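Local coordinates for protein extracellular sialidase/neuraminidase, putative (Aspergillus fumigatus, PDB 2XZI) that probably acts as an extracellular glycosidase that cleaves terminal Kdn, a deaminated sialic acid, from sialosides, at residues I40-T48 with N104-I115; G66-K76 with W88-A99. All blocks are in the same frame, centred on the assembly; numbering follows the deposited sequence. Where two conformers were deposited one is given.

Contact 1: residues I40-T48 with N104-I115; sequences IPAVVRTTT and NPTPVVDDDNTI
Ala42 drops its single methyl between two proline rings: CB lies 3.5 Å from Pro107 CD and 3.9 Å from Pro105 CB, a small side chain set against two rigid rings. Val44 takes the next place. Its CG1, beside the backbone N and anti to the carbonyl carbon (chi1 -68°), rests on Pro107 CG at 3.7 Å, while CG2 turns to Val109 CG2 at 3.8 Å, and the valine straddles the step between them. At the pocket end Pro105 CG lies against Ile40 O at 3.2 Å; this carbonyl oxygen is buried without any hydrogen-bonding partner. The strands 40-45 and 104-109 run almost parallel, 10° apart, but their axes stay 6.7 Å from each other and no backbone bond joins them. The gap is filled mainly by side chains, with a few carbonyl oxygens against them, as between adjacent blades of a beta-propeller. Where the strands end, Asn113, closing the type I turn from Asp110, brings its amide alongside Thr47, the two side chains running in opposite directions. Thr47 N donates to Asn113 OD1 over 2.8 Å, nearly straight at 168° but from above the carbonyl plane, and a water joins Thr47 OG1 to Asp111 O. Thr46 CG2 meets the end of Ile115, while its OG1 accepts from Thr48 N in an ST turn and also bonds to Asp161. Ile40 touches the bound Kdn sugar at the pocket end. Strand 51-58 pairs with 40-45, strand 115-122 with 104-109, and strand 334-343 packs on the side of Pro41 and Val43.

Contact 2: residues G66-K76 with W88-A99; sequences GDINLVYKRTK and WEPLREVVGSGA. With NA (sodium ion), chain E.
Leu70 pairs with two residues at once, Val94 and Val95, the signature of a classic beta bulge; it forms where the chain turns at Val94, just after strand 92-93, the outer strand of a four-stranded propeller-blade sheet, which pairs antiparallel with 68-74. Leu70 O takes Val94 N at 2.8 Å and, weakly, Val95 N, and Leu70 N donates to Val95 O. Tyr72 and Arg92 exchange two backbone bonds as a hydrogen-bonded pair, and Glu89 N reaches Arg74 O beyond them. Among apolar contacts, Leu70 and Val94 lie side by side, touching through CD1 and CG2, and Val71 meets Leu91 at an angle, CG2 to CD1. Two CH-pi contacts place aliphatic carbons over ring faces: Arg92 CB sits over Tyr72, while Thr75 CG2 stands 3.6 Å from the centroid of the Trp88 six-membered ring, almost on its normal. Lys73 O meets the edge of that indole. Charges gather round Glu89. Arg74, its chain bent at chi3 (-58°), turns its guanidinium side-on: NE donates to Glu89 OE1 at 3.0 Å and NH2 to Glu89 OE2 at 2.8 Å, the latter on the syn lone pair. Arg92 NH2 adds only charge, since Glu89 OE1 lies well out of the Arg92 guanidinium plane; Arg92 NH1 bonds to Asn163. The carboxylate thus bridges two arginines and would be expected to favour its ionised form. A water joins Arg74 N, Glu89 OE1 and Pro90 O. At the other end the two segments share a sodium ion. Two waters complete its six ligands, with Asp67 OD1 and Asn69 OD1 at 2.4 Å, Gly98 O at 2.4 Å and Gly96 O at 2.3 Å from the metal.

The two contacts have centres about 15 Å apart and share one four-stranded antiparallel sheet, ordered 37-45, 51-58, 68-74, 92-93. Contact 2 closes the outer edge of this sheet, whereas contact 1 joins its first strand, at the opposite edge, to strand 101-109, the first strand of the next sheet. Along the chain, contact 2 is nested within the loop that contact 1 closes, and strand 101-109 is the next strand after 92-93. The two contacts touch where Leu70 CD2 packs on Pro105 CD at 3.8 Å. One lies within a propeller blade, the other between that blade and the next; contact 1 reaches the sugar pocket through Ile40, and contact 2 carries the sodium site.

Contact 1: residues I40-T48 with N104-I115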
loop_
_atom_site.group_PDB
_atom_site.type_symbol
_atom_site.label_atom_id
_atom_site.label_comp_id
_atom_site.label_asym_id
_atom_site.label_seq_id
_atom_site.Cartn_x
_atom_site.Cartn_y
_atom_site.Cartn_z
ATOM N N ILE A 40 6.864 -1.728 2.201
ATOM C CA ILE A 40 5.486 -2.143 1.917
ATOM C C ILE A 40 4.444 -1.340 2.714
ATOM O O ILE A 40 3.734 -1.889 3.557
ATOM C CB ILE A 40 5.279 -3.687 2.089
ATOM C CG1 ILE A 40 6.511 -4.517 1.657
ATOM C CG2 ILE A 40 4.051 -4.138 1.322
ATOM C CD1 ILE A 40 6.966 -4.324 0.236
ATOM N N PRO A 41 4.359 -0.025 2.445
ATOM C CA PRO A 41 3.452 0.881 3.165
ATOM C C PRO A 41 1.968 0.714 2.829
ATOM O O PRO A 41 1.600 0.320 1.715
ATOM C CB PRO A 41 3.908 2.270 2.707
ATOM C CG PRO A 41 4.452 2.015 1.324
ATOM C CD PRO A 41 5.199 0.714 1.482
ATOM N N ALA A 42 1.125 1.030 3.802
ATOM C CA ALA A 42 -0.307 1.164 3.563
ATOM C C ALA A 42 -0.801 2.250 4.494
ATOM O O ALA A 42 -0.393 2.277 5.652
ATOM C CB ALA A 42 -1.004 -0.126 3.876
ATOM N N VAL A 43 -1.700 3.104 4.036
ATOM C CA VAL A 43 -2.218 4.201 4.868
ATOM C C VAL A 43 -3.705 4.422 4.628
ATOM O O VAL A 43 -4.183 4.356 3.479
ATOM C CB VAL A 43 -1.406 5.517 4.658
ATOM C CG1 VAL A 43 -1.604 6.092 3.240
ATOM C CG2 VAL A 43 -1.724 6.551 5.743
ATOM N N VAL A 44 -4.426 4.640 5.730
ATOM C CA VAL A 44 -5.831 5.013 5.650
ATOM C C VAL A 44 -6.173 6.089 6.657
ATOM O O VAL A 44 -5.567 6.190 7.700
ATOM C CB VAL A 44 -6.793 3.805 5.858
ATOM C CG1 VAL A 44 -6.689 2.812 4.676
ATOM C CG2 VAL A 44 -6.560 3.130 7.211
ATOM N N ARG A 45 -7.165 6.896 6.314
ATOM C CA ARG A 45 -7.776 7.816 7.255
ATOM C C ARG A 45 -9.075 7.174 7.725
ATOM O O ARG A 45 -9.865 6.681 6.917
ATOM C CB ARG A 45 -8.069 9.150 6.557
ATOM C CG ARG A 45 -8.655 10.188 7.505
ATOM C CD ARG A 45 -9.391 11.263 6.771
ATOM N NE ARG A 45 -10.776 10.872 6.541
ATOM C CZ ARG A 45 -11.539 11.352 5.563
ATOM N NH1 ARG A 45 -11.054 12.240 4.699
ATOM N NH2 ARG A 45 -12.790 10.928 5.442
ATOM N N THR A 46 -9.283 7.144 9.035
ATOM C CA THR A 46 -10.475 6.491 9.581
ATOM C C THR A 46 -11.632 7.466 9.557
ATOM O O THR A 46 -11.460 8.627 9.198
ATOM C CB THR A 46 -10.256 6.016 11.014
ATOM O OG1 THR A 46 -10.268 7.157 11.881
ATOM C CG2 THR A 46 -8.943 5.245 11.173
ATOM N N THR A 47 -12.819 7.031 9.970
ATOM C CA THR A 47 -13.944 7.967 9.908
ATOM C C THR A 47 -13.849 9.093 10.944
ATOM O O THR A 47 -14.599 10.058 10.862
ATOM C CB THR A 47 -15.310 7.286 9.999
ATOM O OG1 THR A 47 -15.522 6.832 11.329
ATOM C CG2 THR A 47 -15.435 6.144 8.984
ATOM N N THR A 48 -12.937 8.966 11.906
ATOM C CA THR A 48 -12.761 10.000 12.928
ATOM C C THR A 48 -11.809 11.090 12.454
ATOM O O THR A 48 -11.785 12.170 13.049
ATOM C CB THR A 48 -12.183 9.442 14.261
ATOM O OG1 THR A 48 -10.827 9.004 14.059
ATOM C CG2 THR A 48 -13.022 8.300 14.824
ATOM N N ASN A 104 2.226 -7.581 3.347
ATOM C CA ASN A 104 1.235 -7.110 2.367
ATOM C C ASN A 104 0.050 -6.371 3.013
ATOM O O ASN A 104 -1.107 -6.687 2.743
ATOM C CB ASN A 104 0.715 -8.283 1.515
ATOM C CG ASN A 104 1.699 -8.717 0.463
ATOM O OD1 ASN A 104 2.752 -9.294 0.778
ATOM N ND2 ASN A 104 1.393 -8.424 -0.791
ATOM N N PRO A 105 0.314 -5.392 3.890
ATOM C CA PRO A 105 -0.849 -4.749 4.508
ATOM C C PRO A 105 -1.804 -4.144 3.479
ATOM O O PRO A 105 -1.383 -3.382 2.602
ATOM C CB PRO A 105 -0.216 -3.641 5.372
ATOM C CG PRO A 105 1.092 -3.375 4.710
ATOM C CD PRO A 105 1.566 -4.709 4.261
ATOM N N THR A 106 -3.086 -4.504 3.586
ATOM C CA THR A 106 -4.124 -3.993 2.683
ATOM C C THR A 106 -5.367 -3.634 3.511
ATOM O O THR A 106 -6.292 -4.436 3.650
ATOM C CB THR A 106 -4.445 -5.003 1.562
ATOM O OG1 THR A 106 -3.221 -5.466 0.990
ATOM C CG2 THR A 106 -5.281 -4.362 0.461
ATOM N N PRO A 107 -5.381 -2.413 4.060
ATOM C CA PRO A 107 -6.467 -1.950 4.932
ATOM C C PRO A 107 -7.643 -1.379 4.160
ATOM O O PRO A 107 -7.476 -0.864 3.048
ATOM C CB PRO A 107 -5.789 -0.866 5.777
ATOM C CG PRO A 107 -4.758 -0.288 4.843
ATOM C CD PRO A 107 -4.225 -1.491 4.095
ATOM N N VAL A 108 -8.838 -1.435 4.757
ATOM C CA VAL A 108 -9.994 -0.702 4.277
ATOM C C VAL A 108 -10.839 -0.288 5.486
ATOM O O VAL A 108 -11.096 -1.101 6.370
ATOM C CB VAL A 108 -10.821 -1.516 3.232
ATOM C CG1 VAL A 108 -11.303 -2.858 3.802
ATOM C CG2 VAL A 108 -11.969 -0.664 2.638
ATOM N N VAL A 109 -11.274 0.961 5.478
ATOM C CA VAL A 109 -12.106 1.485 6.542
ATOM C C VAL A 109 -13.572 1.294 6.152
ATOM O O VAL A 109 -14.013 1.753 5.103
ATOM C CB VAL A 109 -11.813 2.973 6.821
ATOM C CG1 VAL A 109 -12.754 3.496 7.930
ATOM C CG2 VAL A 109 -10.335 3.197 7.197
ATOM N N ASP A 110 -14.316 0.593 7.008
ATOM C CA ASP A 110 -15.749 0.372 6.768
ATOM C C ASP A 110 -16.606 1.493 7.363
ATOM O O ASP A 110 -16.094 2.321 8.119
ATOM C CB ASP A 110 -16.188 -1.005 7.270
ATOM C CG ASP A 110 -17.271 -1.636 6.400
ATOM O OD1 ASP A 110 -17.975 -0.904 5.657
ATOM O OD2 ASP A 110 -17.413 -2.874 6.466
ATOM N N ASP A 111 -17.906 1.510 7.033
ATOM C CA ASP A 111 -18.802 2.644 7.353
ATOM C C ASP A 111 -18.983 2.878 8.851
ATOM O O ASP A 111 -19.277 4.004 9.289
ATOM C CB ASP A 111 -20.207 2.436 6.762
ATOM C CG ASP A 111 -20.212 2.259 5.258
ATOM O OD1 ASP A 111 -19.185 2.529 4.595
ATOM O OD2 ASP A 111 -21.270 1.851 4.738
ATOM N N ASP A 112 -18.857 1.804 9.624
ATOM C CA ASP A 112 -19.017 1.845 11.081
ATOM C C ASP A 112 -17.719 2.216 11.784
ATOM O O ASP A 112 -17.657 2.235 13.011
ATOM C CB ASP A 112 -19.492 0.481 11.592
ATOM C CG ASP A 112 -18.464 -0.623 11.370
ATOM O OD1 ASP A 112 -17.725 -0.574 10.348
ATOM O OD2 ASP A 112 -18.360 -1.530 12.217
ATOM N N ASN A 113 -16.691 2.497 10.980
ATOM C CA ASN A 113 -15.304 2.674 11.435
ATOM C C ASN A 113 -14.561 1.423 11.881
ATOM O O ASN A 113 -13.484 1.532 12.460
ATOM C CB ASN A 113 -15.120 3.827 12.440
ATOM C CG ASN A 113 -13.738 4.413 12.370
ATOM O OD1 ASN A 113 -13.171 4.557 11.281
ATOM N ND2 ASN A 113 -13.163 4.737 13.533
ATOM N N THR A 114 -15.097 0.228 11.604
ATOM C CA THR A 114 -14.239 -0.955 11.707
ATOM C C THR A 114 -13.129 -0.807 10.656
ATOM O O THR A 114 -13.408 -0.530 9.480
ATOM C CB THR A 114 -14.992 -2.257 11.455
ATOM O OG1 THR A 114 -15.912 -2.473 12.536
ATOM C CG2 THR A 114 -14.040 -3.448 11.374
ATOM N N ILE A 115 -11.889 -0.962 11.088
ATOM C CA ILE A 115 -10.803 -0.997 10.118
ATOM C C ILE A 115 -10.388 -2.446 9.887
ATOM O O ILE A 115 -9.879 -3.112 10.783
ATOM C CB ILE A 115 -9.581 -0.145 10.516
ATOM C CG1 ILE A 115 -9.993 1.298 10.855
ATOM C CG2 ILE A 115 -8.564 -0.171 9.366
ATOM C CD1 ILE A 115 -10.147 1.545 12.368
HETATM O O HOH W 1 -18.111 5.704 11.399
#

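Contact 2: residues G66-K76 with W88-A99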
loop_
_atom_site.group_PDB
_atom_site.type_symbol
_atom_site.label_atom_id
_atom_site.label_comp_id
_atom_site.label_asym_id
_atom_site.label_seq_id
_atom_site.Cartn_x
_atom_site.Cartn_y
_atom_site.Cartn_z
ATOM N N GLY A 66 11.775 -14.370 5.577
ATOM C CA GLY A 66 12.355 -14.353 6.918
ATOM C C GLY A 66 11.429 -13.677 7.906
ATOM O O GLY A 66 10.236 -13.513 7.651
ATOM N N ASP A 67 11.988 -13.295 9.053
ATOM C CA ASP A 67 11.215 -12.733 10.146
ATOM C C ASP A 67 10.792 -11.297 9.815
ATOM O O ASP A 67 11.620 -10.364 9.797
ATOM C CB ASP A 67 12.045 -12.781 11.435
ATOM C CG ASP A 67 11.258 -12.383 12.659
ATOM O OD1 ASP A 67 10.015 -12.230 12.583
ATOM O OD2 ASP A 67 11.884 -12.236 13.730
ATOM N N ILE A 68 9.494 -11.131 9.559
ATOM C CA ILE A 68 8.915 -9.839 9.185
ATOM C C ILE A 68 7.633 -9.688 9.969
ATOM O O ILE A 68 6.797 -10.594 9.964
ATOM C CB ILE A 68 8.649 -9.759 7.659
ATOM C CG1 ILE A 68 9.947 -9.887 6.860
ATOM C CG2 ILE A 68 7.901 -8.474 7.295
ATOM C CD1 ILE A 68 9.760 -10.059 5.355
ATOM N N ASN A 69 7.504 -8.563 10.670
ATOM C CA ASN A 69 6.316 -8.260 11.467
ATOM C C ASN A 69 5.504 -7.151 10.833
ATOM O O ASN A 69 6.065 -6.287 10.140
ATOM C CB ASN A 69 6.687 -7.896 12.924
ATOM C CG ASN A 69 7.506 -8.955 13.593
ATOM O OD1 ASN A 69 7.487 -10.108 13.184
ATOM N ND2 ASN A 69 8.210 -8.583 14.666
ATOM N N LEU A 70 4.198 -7.168 11.081
ATOM C CA LEU A 70 3.340 -6.096 10.579
ATOM C C LEU A 70 3.224 -5.034 11.647
ATOM O O LEU A 70 2.643 -5.282 12.706
ATOM C CB LEU A 70 1.952 -6.630 10.214
ATOM C CG LEU A 70 1.190 -5.883 9.114
ATOM C CD1 LEU A 70 0.825 -4.442 9.507
ATOM C CD2 LEU A 70 1.931 -5.893 7.815
ATOM N N VAL A 71 3.783 -3.863 11.353
ATOM C CA VAL A 71 3.873 -2.757 12.306
ATOM C C VAL A 71 3.025 -1.574 11.850
ATOM O O VAL A 71 2.570 -1.534 10.708
ATOM C CB VAL A 71 5.359 -2.342 12.575
ATOM C CG1 VAL A 71 6.124 -3.516 13.212
ATOM C CG2 VAL A 71 6.056 -1.815 11.303
ATOM N N TYR A 72 2.790 -0.620 12.747
ATOM C CA TYR A 72 1.995 0.537 12.410
ATOM C C TYR A 72 2.256 1.721 13.330
ATOM O O TYR A 72 2.832 1.561 14.421
ATOM C CB TYR A 72 0.505 0.187 12.400
ATOM C CG TYR A 72 -0.165 0.002 13.748
ATOM C CD1 TYR A 72 0.050 -1.138 14.508
ATOM C CD2 TYR A 72 -1.060 0.950 14.231
ATOM C CE1 TYR A 72 -0.596 -1.323 15.725
ATOM C CE2 TYR A 72 -1.708 0.775 15.461
ATOM C CZ TYR A 72 -1.481 -0.367 16.195
ATOM O OH TYR A 72 -2.107 -0.571 17.414
ATOM N N LYS A 73 1.814 2.885 12.879
ATOM C CA LYS A 73 1.723 4.077 13.713
ATOM C C LYS A 73 0.390 4.737 13.478
ATOM O O LYS A 73 -0.154 4.687 12.381
ATOM C CB LYS A 73 2.825 5.069 13.360
ATOM C CG LYS A 73 4.228 4.637 13.738
ATOM C CD LYS A 73 5.229 5.717 13.397
ATOM C CE LYS A 73 6.579 5.320 13.935
ATOM N NZ LYS A 73 7.558 6.414 13.863
ATOM N N ARG A 74 -0.143 5.376 14.509
ATOM C CA ARG A 74 -1.330 6.203 14.367
ATOM C C ARG A 74 -0.965 7.644 14.654
ATOM O O ARG A 74 -0.017 7.912 15.391
ATOM C CB ARG A 74 -2.392 5.811 15.403
ATOM C CG ARG A 74 -2.616 4.315 15.594
ATOM C CD ARG A 74 -3.861 4.113 16.457
ATOM N NE ARG A 74 -3.749 4.781 17.761
ATOM C CZ ARG A 74 -4.784 5.081 18.545
ATOM N NH1 ARG A 74 -6.026 4.818 18.174
ATOM N NH2 ARG A 74 -4.577 5.684 19.713
ATOM N N THR A 75 -1.743 8.573 14.126
ATOM C CA THR A 75 -1.719 9.923 14.645
ATOM C C THR A 75 -2.245 9.939 16.078
ATOM O O THR A 75 -3.154 9.169 16.437
ATOM C CB THR A 75 -2.472 10.920 13.733
ATOM O OG1 THR A 75 -3.843 10.514 13.562
ATOM C CG2 THR A 75 -1.776 10.980 12.381
ATOM N N LYS A 76 -1.630 10.801 16.893
ATOM C CA LYS A 76 -1.949 10.900 18.319
ATOM C C LYS A 76 -3.389 11.311 18.568
ATOM O O LYS A 76 -4.027 10.824 19.516
ATOM C CB LYS A 76 -1.015 11.898 19.002
ATOM C CG LYS A 76 0.406 11.415 19.183
ATOM C CD LYS A 76 1.238 12.522 19.822
ATOM C CE LYS A 76 2.646 12.050 20.071
ATOM N NZ LYS A 76 3.464 13.172 20.622
ATOM N N TRP A 88 2.625 12.060 15.611
ATOM C CA TRP A 88 2.540 10.614 15.419
ATOM C C TRP A 88 2.925 9.839 16.670
ATOM O O TRP A 88 3.918 10.169 17.341
ATOM C CB TRP A 88 3.425 10.185 14.250
ATOM C CG TRP A 88 2.880 10.591 12.918
ATOM C CD1 TRP A 88 3.151 11.749 12.231
ATOM C CD2 TRP A 88 1.987 9.838 12.097
ATOM N NE1 TRP A 88 2.476 11.762 11.032
ATOM C CE2 TRP A 88 1.760 10.597 10.922
ATOM C CE3 TRP A 88 1.370 8.585 12.227
ATOM C CZ2 TRP A 88 0.941 10.155 9.899
ATOM C CZ3 TRP A 88 0.552 8.146 11.202
ATOM C CH2 TRP A 88 0.352 8.925 10.050
ATOM N N GLU A 89 2.154 8.805 16.965
ATOM C CA GLU A 89 2.499 7.874 18.047
ATOM C C GLU A 89 3.786 7.088 17.747
ATOM O O GLU A 89 4.205 6.986 16.593
ATOM C CB GLU A 89 1.353 6.902 18.294
ATOM C CG GLU A 89 0.103 7.549 18.888
ATOM C CD GLU A 89 -1.047 6.566 19.041
ATOM O OE1 GLU A 89 -0.962 5.448 18.478
ATOM O OE2 GLU A 89 -2.046 6.917 19.705
ATOM N N PRO A 90 4.403 6.492 18.785
ATOM C CA PRO A 90 5.490 5.541 18.554
ATOM C C PRO A 90 5.030 4.264 17.852
ATOM O O PRO A 90 3.830 3.958 17.809
ATOM C CB PRO A 90 5.981 5.198 19.973
ATOM C CG PRO A 90 5.509 6.316 20.834
ATOM C CD PRO A 90 4.209 6.769 20.221
ATOM N N LEU A 91 5.990 3.554 17.291
ATOM C CA LEU A 91 5.738 2.311 16.577
ATOM C C LEU A 91 5.015 1.284 17.441
ATOM O O LEU A 91 5.382 1.062 18.602
ATOM C CB LEU A 91 7.058 1.728 16.068
ATOM C CG LEU A 91 6.902 0.598 15.059
ATOM C CD1 LEU A 91 6.501 1.168 13.695
ATOM C CD2 LEU A 91 8.233 -0.128 14.970
ATOM N N ARG A 92 3.994 0.656 16.858
ATOM C CA ARG A 92 3.260 -0.460 17.467
ATOM C C ARG A 92 3.228 -1.643 16.495
ATOM O O ARG A 92 3.697 -1.526 15.355
ATOM C CB ARG A 92 1.830 -0.039 17.791
ATOM C CG ARG A 92 1.695 1.096 18.786
ATOM C CD ARG A 92 0.229 1.381 18.981
ATOM N NE ARG A 92 -0.006 2.473 19.908
ATOM C CZ ARG A 92 -1.203 2.781 20.390
ATOM N NH1 ARG A 92 -2.259 2.076 20.031
ATOM N NH2 ARG A 92 -1.343 3.785 21.243
ATOM N N GLU A 93 2.695 -2.770 16.953
ATOM C CA GLU A 93 2.676 -4.003 16.175
ATOM C C GLU A 93 1.245 -4.503 16.050
ATOM O O GLU A 93 0.493 -4.534 17.034
ATOM C CB GLU A 93 3.554 -5.060 16.857
ATOM C CG GLU A 93 3.700 -6.361 16.088
ATOM C CD GLU A 93 4.689 -7.292 16.735
ATOM O OE1 GLU A 93 4.349 -7.885 17.778
ATOM O OE2 GLU A 93 5.802 -7.410 16.194
ATOM N N VAL A 94 0.857 -4.859 14.826
ATOM C CA VAL A 94 -0.421 -5.516 14.610
ATOM C C VAL A 94 -0.240 -7.004 14.927
ATOM O O VAL A 94 -0.998 -7.554 15.717
ATOM C CB VAL A 94 -0.919 -5.335 13.161
ATOM C CG1 VAL A 94 -2.178 -6.173 12.945
ATOM C CG2 VAL A 94 -1.218 -3.879 12.865
ATOM N N VAL A 95 0.770 -7.622 14.305
ATOM C CA VAL A 95 1.055 -9.049 14.484
ATOM C C VAL A 95 2.524 -9.315 14.189
ATOM O O VAL A 95 3.080 -8.749 13.250
ATOM C CB VAL A 95 0.136 -9.937 13.589
ATOM C CG1 VAL A 95 0.272 -9.580 12.094
ATOM C CG2 VAL A 95 0.403 -11.425 13.830
ATOM N N GLY A 96 3.153 -10.165 14.996
ATOM C CA GLY A 96 4.579 -10.474 14.836
ATOM C C GLY A 96 4.935 -11.888 15.261
ATOM O O GLY A 96 6.113 -12.251 15.337
ATOM N N SER A 97 3.917 -12.699 15.526
ATOM C CA SER A 97 4.118 -14.055 16.045
ATOM C C SER A 97 4.986 -14.945 15.147
ATOM O O SER A 97 4.785 -14.996 13.938
ATOM C CB SER A 97 2.762 -14.718 16.304
ATOM O OG SER A 97 1.930 -14.676 15.154
ATOM N N GLY A 98 5.945 -15.647 15.745
ATOM C CA GLY A 98 6.799 -16.559 14.990
ATOM C C GLY A 98 7.922 -15.838 14.262
ATOM O O GLY A 98 8.114 -14.624 14.448
ATOM N N ALA A 99 8.664 -16.577 13.435
ATOM C CA ALA A 99 9.784 -16.024 12.650
ATOM C C ALA A 99 9.464 -16.061 11.149
ATOM O O ALA A 99 10.356 -15.950 10.286
ATOM C CB ALA A 99 11.060 -16.785 12.944
HETATM NA NA NA E . 8.018 -12.265 13.979
HETATM O O HOH W 2 9.667 -11.096 15.413
HETATM O O HOH W 3 7.019 -12.588 11.971
HETATM O O HOH W 4 6.428 8.235 15.600
HETATM O O HOH W 5 0.995 3.946 17.021
HETATM O O HOH W 6 -2.630 8.976 21.220
#